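Local coordinates for 3-keto-5-aminohexanoate cleavage protein (Burkholderia xenovorans LB400, PDB 3E02), which probably cleaves a beta-keto acid such as 3-keto-5-aminohexanoate with the help of a bound zinc ion, as a member of the beta-keto acid cleavage enzyme family, at residues A[216-221]-A[227-232]; A[239-244]-A[277-282]; A[168-173]-A[253-258]. All blocks are in the same frame, centred on the assembly; numbering follows the deposited sequence.

Contact 1. Residues A[216-221]-A[227-232]; sequences HMRTIA and QDYYLS
R218, on the helix running through 216-221, lays its aliphatic stem against the phenol end of Y229 on the strand 229-232. Its CG stands 3.2 Å from Y229 OH, and CD reaches 4.2 Å to CD2 of L231. The arginine chain crosses the tyrosine at about a right angle. With CG anti to the backbone N (chi1 -167°) the chain leaves the helix past the phenol and then bends at chi3, which carries the guanidinium away to a salt bridge with E212 of the fourth subunit. Only the carbon part of R218 therefore belongs to this interface.

One turn on, A221 points its methyl at the strand. CB lies over one face of the Y229 ring, 3.9 Å from the centroid and 29° off the normal, a CH-pi contact whose shortest approach is 3.4 Å from A221 CB to Y229 CZ. No hydrogen bond joins the two segments; the buried Y229 OH finds its polar partner in D222, the residue after A221, so the ring is held by packing on its face and a bond at its tip. The segment axes run nearly antiparallel (171°) and 10.5 Å apart, as expected where a helix returns into the next parallel strand: the second half of the beta-alpha-beta unit 195-201, 211-225, 229-235 of a TIM barrel.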
loop_
_atom_site.group_PDB
_atom_site.type_symbol
_atom_site.label_atom_id
_atom_site.label_comp_id
_atom_site.label_asym_id
_atom_site.label_seq_id
_atom_site.Cartn_x
_atom_site.Cartn_y
_atom_site.Cartn_z
ATOM N N HIS A 216 -3.752 -5.211 0.277
ATOM C CA HIS A 216 -3.493 -4.994 -1.142
ATOM C C HIS A 216 -4.567 -5.646 -2.012
ATOM O O HIS A 216 -5.075 -5.009 -2.924
ATOM C CB HIS A 216 -2.101 -5.465 -1.568
ATOM C CG HIS A 216 -1.820 -5.231 -3.021
ATOM N ND1 HIS A 216 -1.613 -3.972 -3.546
ATOM C CD2 HIS A 216 -1.744 -6.091 -4.063
ATOM C CE1 HIS A 216 -1.414 -4.073 -4.849
ATOM N NE2 HIS A 216 -1.483 -5.350 -5.186
HETATM N N MSE A 217 -4.893 -6.908 -1.723
HETATM C CA MSE A 217 -5.941 -7.614 -2.462
HETATM C C MSE A 217 -7.303 -6.918 -2.328
HETATM O O MSE A 217 -8.044 -6.841 -3.312
HETATM C CB MSE A 217 -6.001 -9.085 -2.056
HETATM C CG MSE A 217 -4.824 -9.889 -2.602
HETATM SE SE MSE A 217 -4.952 -11.756 -2.169
HETATM C CE MSE A 217 -6.185 -12.257 -3.578
ATOM N N ARG A 218 -7.609 -6.360 -1.148
ATOM C CA ARG A 218 -8.861 -5.610 -0.984
ATOM C C ARG A 218 -8.856 -4.344 -1.865
ATOM O O ARG A 218 -9.874 -4.016 -2.483
ATOM C CB ARG A 218 -9.159 -5.244 0.472
ATOM C CG ARG A 218 -10.608 -4.769 0.571
ATOM C CD ARG A 218 -11.048 -4.301 1.862
ATOM N NE ARG A 218 -10.264 -3.185 2.390
ATOM C CZ ARG A 218 -10.652 -2.435 3.415
ATOM N NH1 ARG A 218 -11.843 -2.618 3.981
ATOM N NH2 ARG A 218 -9.861 -1.464 3.844
ATOM N N THR A 219 -7.715 -3.649 -1.931
ATOM C CA THR A 219 -7.568 -2.446 -2.768
ATOM C C THR A 219 -7.783 -2.743 -4.253
ATOM O O THR A 219 -8.498 -2.004 -4.951
ATOM C CB THR A 219 -6.185 -1.787 -2.544
ATOM O OG1 THR A 219 -6.117 -1.387 -1.178
ATOM C CG2 THR A 219 -5.973 -0.579 -3.423
ATOM N N ILE A 220 -7.188 -3.836 -4.710
ATOM C CA ILE A 220 -7.333 -4.281 -6.097
ATOM C C ILE A 220 -8.765 -4.735 -6.383
ATOM O O ILE A 220 -9.329 -4.352 -7.416
ATOM C CB ILE A 220 -6.296 -5.384 -6.447
ATOM C CG1 ILE A 220 -4.866 -4.811 -6.368
ATOM C CG2 ILE A 220 -6.564 -5.972 -7.829
ATOM C CD1 ILE A 220 -4.586 -3.561 -7.243
ATOM N N ALA A 221 -9.352 -5.518 -5.472
ATOM C CA ALA A 221 -10.756 -5.978 -5.608
ATOM C C ALA A 221 -11.716 -4.784 -5.657
ATOM O O ALA A 221 -12.657 -4.786 -6.456
ATOM C CB ALA A 221 -11.140 -6.930 -4.489
ATOM N N GLN A 227 -18.525 -2.083 -5.394
ATOM C CA GLN A 227 -19.513 -2.529 -4.388
ATOM C C GLN A 227 -20.201 -3.881 -4.694
ATOM O O GLN A 227 -21.125 -4.292 -3.968
ATOM C CB GLN A 227 -20.544 -1.407 -4.170
ATOM C CG GLN A 227 -19.931 -0.152 -3.548
ATOM C CD GLN A 227 -19.414 -0.397 -2.123
ATOM O OE1 GLN A 227 -18.202 -0.314 -1.859
ATOM N NE2 GLN A 227 -20.325 -0.758 -1.215
ATOM N N ASP A 228 -19.720 -4.588 -5.724
ATOM C CA ASP A 228 -20.308 -5.857 -6.144
ATOM C C ASP A 228 -19.725 -7.110 -5.493
ATOM O O ASP A 228 -20.089 -8.197 -5.915
ATOM C CB ASP A 228 -20.218 -5.983 -7.685
ATOM C CG ASP A 228 -21.054 -4.946 -8.416
ATOM O OD1 ASP A 228 -22.055 -4.461 -7.853
ATOM O OD2 ASP A 228 -20.732 -4.651 -9.584
ATOM N N TYR A 229 -18.865 -6.990 -4.471
ATOM C CA TYR A 229 -18.262 -8.181 -3.859
ATOM C C TYR A 229 -18.249 -8.202 -2.329
ATOM O O TYR A 229 -18.276 -7.160 -1.682
ATOM C CB TYR A 229 -16.826 -8.393 -4.389
ATOM C CG TYR A 229 -15.746 -7.601 -3.696
ATOM C CD1 TYR A 229 -15.476 -6.277 -4.052
ATOM C CD2 TYR A 229 -14.973 -8.178 -2.676
ATOM C CE1 TYR A 229 -14.488 -5.541 -3.411
ATOM C CE2 TYR A 229 -13.979 -7.455 -2.029
ATOM C CZ TYR A 229 -13.732 -6.140 -2.399
ATOM O OH TYR A 229 -12.755 -5.437 -1.753
ATOM N N TYR A 230 -18.182 -9.421 -1.785
ATOM C CA TYR A 230 -17.956 -9.652 -0.358
ATOM C C TYR A 230 -16.569 -10.243 -0.241
ATOM O O TYR A 230 -16.202 -11.111 -1.042
ATOM C CB TYR A 230 -18.920 -10.658 0.231
ATOM C CG TYR A 230 -20.281 -10.121 0.434
ATOM C CD1 TYR A 230 -20.546 -9.232 1.484
ATOM C CD2 TYR A 230 -21.334 -10.514 -0.391
ATOM C CE1 TYR A 230 -21.819 -8.737 1.685
ATOM C CE2 TYR A 230 -22.596 -10.026 -0.195
ATOM C CZ TYR A 230 -22.842 -9.148 0.836
ATOM O OH TYR A 230 -24.112 -8.675 0.994
ATOM N N LEU A 231 -15.815 -9.771 0.750
ATOM C CA LEU A 231 -14.480 -10.277 1.055
ATOM C C LEU A 231 -14.628 -11.399 2.075
ATOM O O LEU A 231 -15.412 -11.273 3.023
ATOM C CB LEU A 231 -13.610 -9.175 1.679
ATOM C CG LEU A 231 -12.193 -9.521 2.158
ATOM C CD1 LEU A 231 -11.325 -9.962 0.974
ATOM C CD2 LEU A 231 -11.567 -8.366 2.936
ATOM N N SER A 232 -13.921 -12.509 1.840
ATOM C CA SER A 232 -13.755 -13.565 2.833
ATOM C C SER A 232 -12.260 -13.905 2.840
ATOM O O SER A 232 -11.532 -13.663 1.846
ATOM C CB SER A 232 -14.645 -14.774 2.565
ATOM O OG SER A 232 -14.587 -15.686 3.662
#

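Contact 2. Residues A[239-244]-A[277-282]; sequences HQMPFV and VRKIRR. With EDO (1,2-ethanediol), chain L.
V244 and I280 make the tight part of this helix-helix contact: CG2 of V244 comes within 3.6 Å of CD1 of I280, both side chains buried. I280 sends CG1 anti to its own backbone nitrogen (chi1 -167°), which carries the ethyl branch across to the valine. One turn earlier M241, a selenomethionine, lays its selenium 4.2 Å from I280 CB. The chain of M241 bends at chi2, and beyond the bend SE and CE run across the methylene stem of K279, whose CD is 4.0 Å from M241 CG.

The two segments belong to helices 240-249 and 273-286, neighbours in the outer layer of the TIM barrel, with strand 253-256 between them in sequence. They run in roughly the same direction, 38° apart with axes 10.9 Å distant, and touch through side chains alone, without a hydrogen bond. V256 of that strand also packs on M241, while L287 of the fourth subunit meets the same residue.

Toward the outer side of helix 277-282 the contact gives way to polar groups. K279 is partly exposed, and its NZ bonds to the carbonyl O of S264 and to that of E286 of the fourth subunit. R278 and R282, both exposed, hold a 1,2-ethanediol, probably from the crystallisation liquor, at the edges of their guanidinium groups. The bond from R278 NH2 to O1 of the diol is weak at 3.3 Å, though nearly straight (175°). R282 reaches O2 weakly through both NH1 and NH2, and its NE forms a salt bridge with E286 of the fourth subunit.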
loop_
_atom_site.group_PDB
_atom_site.type_symbol
_atom_site.label_atom_id
_atom_site.label_comp_id
_atom_site.label_asym_id
_atom_site.label_seq_id
_atom_site.Cartn_x
_atom_site.Cartn_y
_atom_site.Cartn_z
ATOM N N HIS A 239 -1.448 -18.833 10.877
ATOM C CA HIS A 239 -1.920 -17.553 10.324
ATOM C C HIS A 239 -3.419 -17.386 10.326
ATOM O O HIS A 239 -3.883 -16.259 10.128
ATOM C CB HIS A 239 -1.408 -17.356 8.889
ATOM C CG HIS A 239 0.076 -17.470 8.776
ATOM N ND1 HIS A 239 0.930 -16.569 9.368
ATOM C CD2 HIS A 239 0.855 -18.371 8.134
ATOM C CE1 HIS A 239 2.179 -16.933 9.126
ATOM N NE2 HIS A 239 2.158 -18.020 8.377
ATOM N N GLN A 240 -4.162 -18.478 10.551
ATOM C CA GLN A 240 -5.625 -18.479 10.502
ATOM C C GLN A 240 -6.277 -17.398 11.346
ATOM O O GLN A 240 -6.963 -16.562 10.806
ATOM C CB GLN A 240 -6.187 -19.831 10.942
ATOM C CG GLN A 240 -7.710 -19.973 10.883
ATOM C CD GLN A 240 -8.144 -21.345 11.299
ATOM O OE1 GLN A 240 -8.075 -21.675 12.480
ATOM N NE2 GLN A 240 -8.570 -22.161 10.338
HETATM N N MSE A 241 -6.066 -17.424 12.661
HETATM C CA MSE A 241 -6.756 -16.458 13.535
HETATM C C MSE A 241 -6.424 -14.982 13.299
HETATM O O MSE A 241 -7.352 -14.167 13.215
HETATM C CB MSE A 241 -6.668 -16.867 15.009
HETATM C CG MSE A 241 -7.464 -18.139 15.282
HETATM SE SE MSE A 241 -9.397 -17.953 14.981
HETATM C CE MSE A 241 -9.864 -19.825 15.014
ATOM N N PRO A 242 -5.130 -14.627 13.194
ATOM C CA PRO A 242 -4.800 -13.224 12.864
ATOM C C PRO A 242 -5.390 -12.759 11.541
ATOM O O PRO A 242 -5.910 -11.649 11.469
ATOM C CB PRO A 242 -3.265 -13.228 12.777
ATOM C CG PRO A 242 -2.838 -14.417 13.487
ATOM C CD PRO A 242 -3.917 -15.414 13.477
ATOM N N PHE A 243 -5.327 -13.606 10.512
ATOM C CA PHE A 243 -5.879 -13.223 9.192
ATOM C C PHE A 243 -7.392 -13.059 9.163
ATOM O O PHE A 243 -7.866 -12.078 8.613
ATOM C CB PHE A 243 -5.396 -14.134 8.060
ATOM C CG PHE A 243 -4.151 -13.626 7.428
ATOM C CD1 PHE A 243 -2.943 -13.649 8.123
ATOM C CD2 PHE A 243 -4.200 -13.010 6.184
ATOM C CE1 PHE A 243 -1.782 -13.118 7.552
ATOM C CE2 PHE A 243 -3.053 -12.480 5.612
ATOM C CZ PHE A 243 -1.858 -12.521 6.291
ATOM N N VAL A 244 -8.130 -13.993 9.757
ATOM C CA VAL A 244 -9.594 -13.874 9.800
ATOM C C VAL A 244 -10.028 -12.719 10.717
ATOM O O VAL A 244 -11.047 -12.111 10.443
ATOM C CB VAL A 244 -10.323 -15.184 10.123
ATOM C CG1 VAL A 244 -10.025 -16.226 9.016
ATOM C CG2 VAL A 244 -9.976 -15.732 11.517
ATOM N N VAL A 277 -14.501 -22.249 15.408
ATOM C CA VAL A 277 -15.708 -21.436 15.168
ATOM C C VAL A 277 -16.013 -20.627 16.438
ATOM O O VAL A 277 -16.203 -19.400 16.368
ATOM C CB VAL A 277 -16.929 -22.301 14.720
ATOM C CG1 VAL A 277 -18.223 -21.432 14.588
ATOM C CG2 VAL A 277 -16.626 -23.014 13.400
ATOM N N ARG A 278 -15.983 -21.295 17.594
ATOM C CA ARG A 278 -16.211 -20.608 18.870
ATOM C C ARG A 278 -15.204 -19.484 19.095
ATOM O O ARG A 278 -15.602 -18.373 19.501
ATOM C CB ARG A 278 -16.202 -21.579 20.063
ATOM C CG ARG A 278 -17.467 -22.422 20.152
ATOM C CD ARG A 278 -17.628 -23.051 21.497
ATOM N NE ARG A 278 -16.604 -24.045 21.790
ATOM C CZ ARG A 278 -16.614 -25.321 21.379
ATOM N NH1 ARG A 278 -17.598 -25.834 20.646
ATOM N NH2 ARG A 278 -15.608 -26.114 21.730
ATOM N N LYS A 279 -13.931 -19.743 18.783
ATOM C CA LYS A 279 -12.881 -18.726 18.975
ATOM C C LYS A 279 -13.084 -17.476 18.122
ATOM O O LYS A 279 -13.057 -16.360 18.657
ATOM C CB LYS A 279 -11.467 -19.293 18.767
ATOM C CG LYS A 279 -10.375 -18.222 18.864
ATOM C CD LYS A 279 -8.970 -18.784 18.897
ATOM C CE LYS A 279 -8.609 -19.352 20.234
ATOM N NZ LYS A 279 -7.151 -19.621 20.376
ATOM N N ILE A 280 -13.277 -17.649 16.817
ATOM C CA ILE A 280 -13.471 -16.492 15.940
ATOM C C ILE A 280 -14.744 -15.730 16.309
ATOM O O ILE A 280 -14.748 -14.495 16.279
ATOM C CB ILE A 280 -13.367 -16.812 14.420
ATOM C CG1 ILE A 280 -13.257 -15.498 13.596
ATOM C CG2 ILE A 280 -14.497 -17.745 13.951
ATOM C CD1 ILE A 280 -12.125 -14.511 14.082
ATOM N N ARG A 281 -15.784 -16.452 16.733
ATOM C CA ARG A 281 -17.008 -15.812 17.205
ATOM C C ARG A 281 -16.759 -14.980 18.464
ATOM O O ARG A 281 -17.296 -13.870 18.564
ATOM C CB ARG A 281 -18.111 -16.831 17.444
ATOM C CG ARG A 281 -19.415 -16.172 17.822
ATOM C CD ARG A 281 -20.506 -17.175 17.898
ATOM N NE ARG A 281 -21.799 -16.528 18.112
ATOM C CZ ARG A 281 -22.965 -17.166 18.162
ATOM N NH1 ARG A 281 -23.031 -18.490 18.024
ATOM N NH2 ARG A 281 -24.084 -16.462 18.358
ATOM N N ARG A 282 -15.958 -15.490 19.409
ATOM C CA ARG A 282 -15.598 -14.694 20.604
ATOM C C ARG A 282 -14.848 -13.401 20.225
ATOM O O ARG A 282 -15.193 -12.328 20.715
ATOM C CB ARG A 282 -14.789 -15.489 21.619
ATOM C CG ARG A 282 -15.610 -16.563 22.340
ATOM C CD ARG A 282 -14.895 -17.086 23.537
ATOM N NE ARG A 282 -13.578 -17.634 23.220
ATOM C CZ ARG A 282 -13.324 -18.857 22.767
ATOM N NH1 ARG A 282 -14.284 -19.755 22.595
ATOM N NH2 ARG A 282 -12.067 -19.195 22.523
HETATM C C1 EDO L . -12.912 -23.637 23.490
HETATM O O1 EDO L . -13.219 -25.022 23.730
HETATM C C2 EDO L . -13.586 -23.177 22.197
HETATM O O2 EDO L . -12.778 -22.384 21.317
#

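Contact 3. Residues A[168-173]-A[253-258]; sequences RFEFEC and NVRVGL
The guanidinium of R255 receives E170 at its edge, with carboxylate oxygen OE2 close to the guanidinium plane, while OE1 of E172 approaches obliquely, well out of that plane. The carboxylate of E170 is turned 47° against the guanidinium. The salt bridge contains a weak hydrogen bond, R255 NH1 to E170 OE2, 3.4 Å and bent to 151°. E170 has two conformers and this bridge belongs to one of them, so its details are provisional. E172 adds charge alone: its OE1 is 4.3 Å from R255 NH1, and no N-H points at it.

The partners span the interior between strands 168-173 and 253-256, whose nearest CA atoms, those of E170 and R255, are 11.2 Å apart. E170 has CG anti to the backbone N (chi1 178°), and R255 stays extended from CG to NE, which lets the two side chains bridge the gap. They cross at about a right angle.

The firmer polar partners lie outside: N84 bonds OE1 of E170, and D260 takes NE of R255 in a salt bridge. The side chain of E170 is about 3 Å from that of H50, which binds the zinc with H52 and E259. R255 NH2 forms a long, weak ion pair with E259 OE1, and the side chain of R255 is about 4 Å from the zinc. Several acidic groups thus gather round one arginine, likely offsetting their negative charge and shaping the electrostatics of the metal pocket.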
loop_
_atom_site.group_PDB
_atom_site.type_symbol
_atom_site.label_atom_id
_atom_site.label_comp_id
_atom_site.label_asym_id
_atom_site.label_seq_id
_atom_site.Cartn_x
_atom_site.Cartn_y
_atom_site.Cartn_z
ATOM N N ARG A 168 -24.147 -20.662 -6.705
ATOM C CA ARG A 168 -23.360 -19.444 -6.492
ATOM C C ARG A 168 -21.957 -19.902 -6.119
ATOM O O ARG A 168 -21.786 -20.933 -5.460
ATOM C CB ARG A 168 -23.931 -18.544 -5.388
ATOM C CG ARG A 168 -25.386 -18.143 -5.527
ATOM C CD ARG A 168 -25.774 -17.721 -6.918
ATOM N NE ARG A 168 -24.961 -16.605 -7.404
ATOM C CZ ARG A 168 -25.326 -15.322 -7.457
ATOM N NH1 ARG A 168 -26.520 -14.909 -7.064
ATOM N NH2 ARG A 168 -24.479 -14.427 -7.939
ATOM N N PHE A 169 -20.943 -19.149 -6.519
ATOM C CA PHE A 169 -19.568 -19.558 -6.247
ATOM C C PHE A 169 -18.821 -18.826 -5.164
ATOM O O PHE A 169 -19.024 -17.633 -4.953
ATOM C CB PHE A 169 -18.724 -19.474 -7.526
ATOM C CG PHE A 169 -19.279 -20.285 -8.653
ATOM C CD1 PHE A 169 -19.338 -21.683 -8.553
ATOM C CD2 PHE A 169 -19.751 -19.671 -9.809
ATOM C CE1 PHE A 169 -19.880 -22.455 -9.593
ATOM C CE2 PHE A 169 -20.294 -20.437 -10.858
ATOM C CZ PHE A 169 -20.360 -21.828 -10.750
ATOM N N GLU A 170 -17.994 -19.603 -4.463
ATOM C CA GLU A 170 -17.031 -19.101 -3.483
ATOM C C GLU A 170 -15.773 -19.028 -4.366
ATOM O O GLU A 170 -15.160 -20.061 -4.645
ATOM C CB GLU A 170 -16.861 -20.082 -2.302
ATOM C CG GLU A 170 -15.823 -19.701 -1.188
ATOM C CD GLU A 170 -15.373 -20.892 -0.297
ATOM O OE1 GLU A 170 -15.662 -22.062 -0.613
ATOM O OE2 GLU A 170 -14.672 -20.675 0.719
ATOM N N PHE A 171 -15.416 -17.827 -4.823
ATOM C CA PHE A 171 -14.249 -17.636 -5.704
ATOM C C PHE A 171 -12.960 -17.668 -4.884
ATOM O O PHE A 171 -12.694 -16.720 -4.129
ATOM C CB PHE A 171 -14.366 -16.317 -6.480
ATOM C CG PHE A 171 -15.592 -16.220 -7.340
ATOM C CD1 PHE A 171 -15.703 -16.987 -8.494
ATOM C CD2 PHE A 171 -16.636 -15.346 -7.013
ATOM C CE1 PHE A 171 -16.842 -16.908 -9.311
ATOM C CE2 PHE A 171 -17.776 -15.245 -7.822
ATOM C CZ PHE A 171 -17.883 -16.033 -8.976
ATOM N N GLU A 172 -12.173 -18.737 -5.026
ATOM C CA GLU A 172 -10.925 -18.897 -4.252
ATOM C C GLU A 172 -9.803 -18.206 -5.002
ATOM O O GLU A 172 -9.444 -18.630 -6.094
ATOM C CB GLU A 172 -10.519 -20.353 -4.022
ATOM C CG GLU A 172 -11.615 -21.325 -3.711
ATOM C CD GLU A 172 -12.457 -20.947 -2.535
ATOM O OE1 GLU A 172 -11.990 -20.241 -1.628
ATOM O OE2 GLU A 172 -13.601 -21.406 -2.514
ATOM N N CYS A 173 -9.257 -17.152 -4.402
ATOM C CA CYS A 173 -8.217 -16.321 -4.996
ATOM C C CYS A 173 -6.949 -16.454 -4.150
ATOM O O CYS A 173 -6.898 -15.951 -3.035
ATOM C CB CYS A 173 -8.721 -14.877 -5.042
ATOM S SG CYS A 173 -10.225 -14.660 -6.069
ATOM N N ASN A 253 -15.542 -11.208 5.766
ATOM C CA ASN A 253 -16.055 -12.452 6.312
ATOM C C ASN A 253 -14.896 -13.401 6.636
ATOM O O ASN A 253 -13.737 -13.130 6.286
ATOM C CB ASN A 253 -17.055 -13.042 5.322
ATOM C CG ASN A 253 -18.207 -12.091 5.052
ATOM O OD1 ASN A 253 -19.131 -11.994 5.851
ATOM N ND2 ASN A 253 -18.139 -11.363 3.932
ATOM N N VAL A 254 -15.214 -14.503 7.311
ATOM C CA VAL A 254 -14.185 -15.370 7.874
ATOM C C VAL A 254 -14.405 -16.836 7.560
ATOM O O VAL A 254 -15.539 -17.319 7.529
ATOM C CB VAL A 254 -14.072 -15.183 9.429
ATOM C CG1 VAL A 254 -13.819 -13.695 9.793
ATOM C CG2 VAL A 254 -15.289 -15.705 10.165
ATOM N N ARG A 255 -13.296 -17.523 7.305
ATOM C CA ARG A 255 -13.278 -18.964 7.119
ATOM C C ARG A 255 -12.279 -19.575 8.098
ATOM O O ARG A 255 -11.122 -19.159 8.133
ATOM C CB ARG A 255 -12.909 -19.337 5.690
ATOM C CG ARG A 255 -12.529 -20.805 5.534
ATOM C CD ARG A 255 -12.578 -21.259 4.097
ATOM N NE ARG A 255 -11.673 -22.382 3.895
ATOM C CZ ARG A 255 -11.543 -23.072 2.769
ATOM N NH1 ARG A 255 -12.337 -22.858 1.723
ATOM N NH2 ARG A 255 -10.626 -24.020 2.718
ATOM N N VAL A 256 -12.753 -20.540 8.887
ATOM C CA VAL A 256 -11.908 -21.317 9.809
ATOM C C VAL A 256 -12.200 -22.776 9.491
ATOM O O VAL A 256 -12.957 -23.062 8.553
ATOM C CB VAL A 256 -12.144 -20.959 11.306
ATOM C CG1 VAL A 256 -11.788 -19.475 11.574
ATOM C CG2 VAL A 256 -13.574 -21.274 11.737
ATOM N N GLY A 257 -11.546 -23.687 10.215
ATOM C CA GLY A 257 -11.754 -25.112 10.075
ATOM C C GLY A 257 -10.487 -25.936 9.993
ATOM O O GLY A 257 -9.415 -25.411 9.652
ATOM N N LEU A 258 -10.627 -27.228 10.319
ATOM C CA LEU A 258 -9.518 -28.180 10.293
ATOM C C LEU A 258 -8.913 -28.404 8.908
ATOM O O LEU A 258 -7.806 -28.908 8.802
ATOM C CB LEU A 258 -9.888 -29.503 10.966
ATOM C CG LEU A 258 -10.294 -29.431 12.447
ATOM C CD1 LEU A 258 -10.532 -30.846 13.005
ATOM C CD2 LEU A 258 -9.273 -28.746 13.294
#

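In the fold
All three contacts lie in one TIM barrel. Along the chain, contact 1 is nested inside the loop closed by contact 3, contact 2 opens after contact 1 has closed, and contacts 2 and 3 interleave. Contact 3, about 4 Å from the chain centre, spans the barrel interior beside the zinc. Farther out, contact 1 packs helix 211-225 on strand 229-235, and contact 2 joins helices 240-249 and 273-286. Strands 229-235 and 253-256 are sheet neighbours, linking contacts 1 and 3 (centres 13 Å apart); helix 240-249, which connects these strands, carries the first half of contact 2. Contacts 2 and 3 (centres 14 Å apart) touch where V244 packs on V254 and R255, so helix 240-249 lies against strand 253-256.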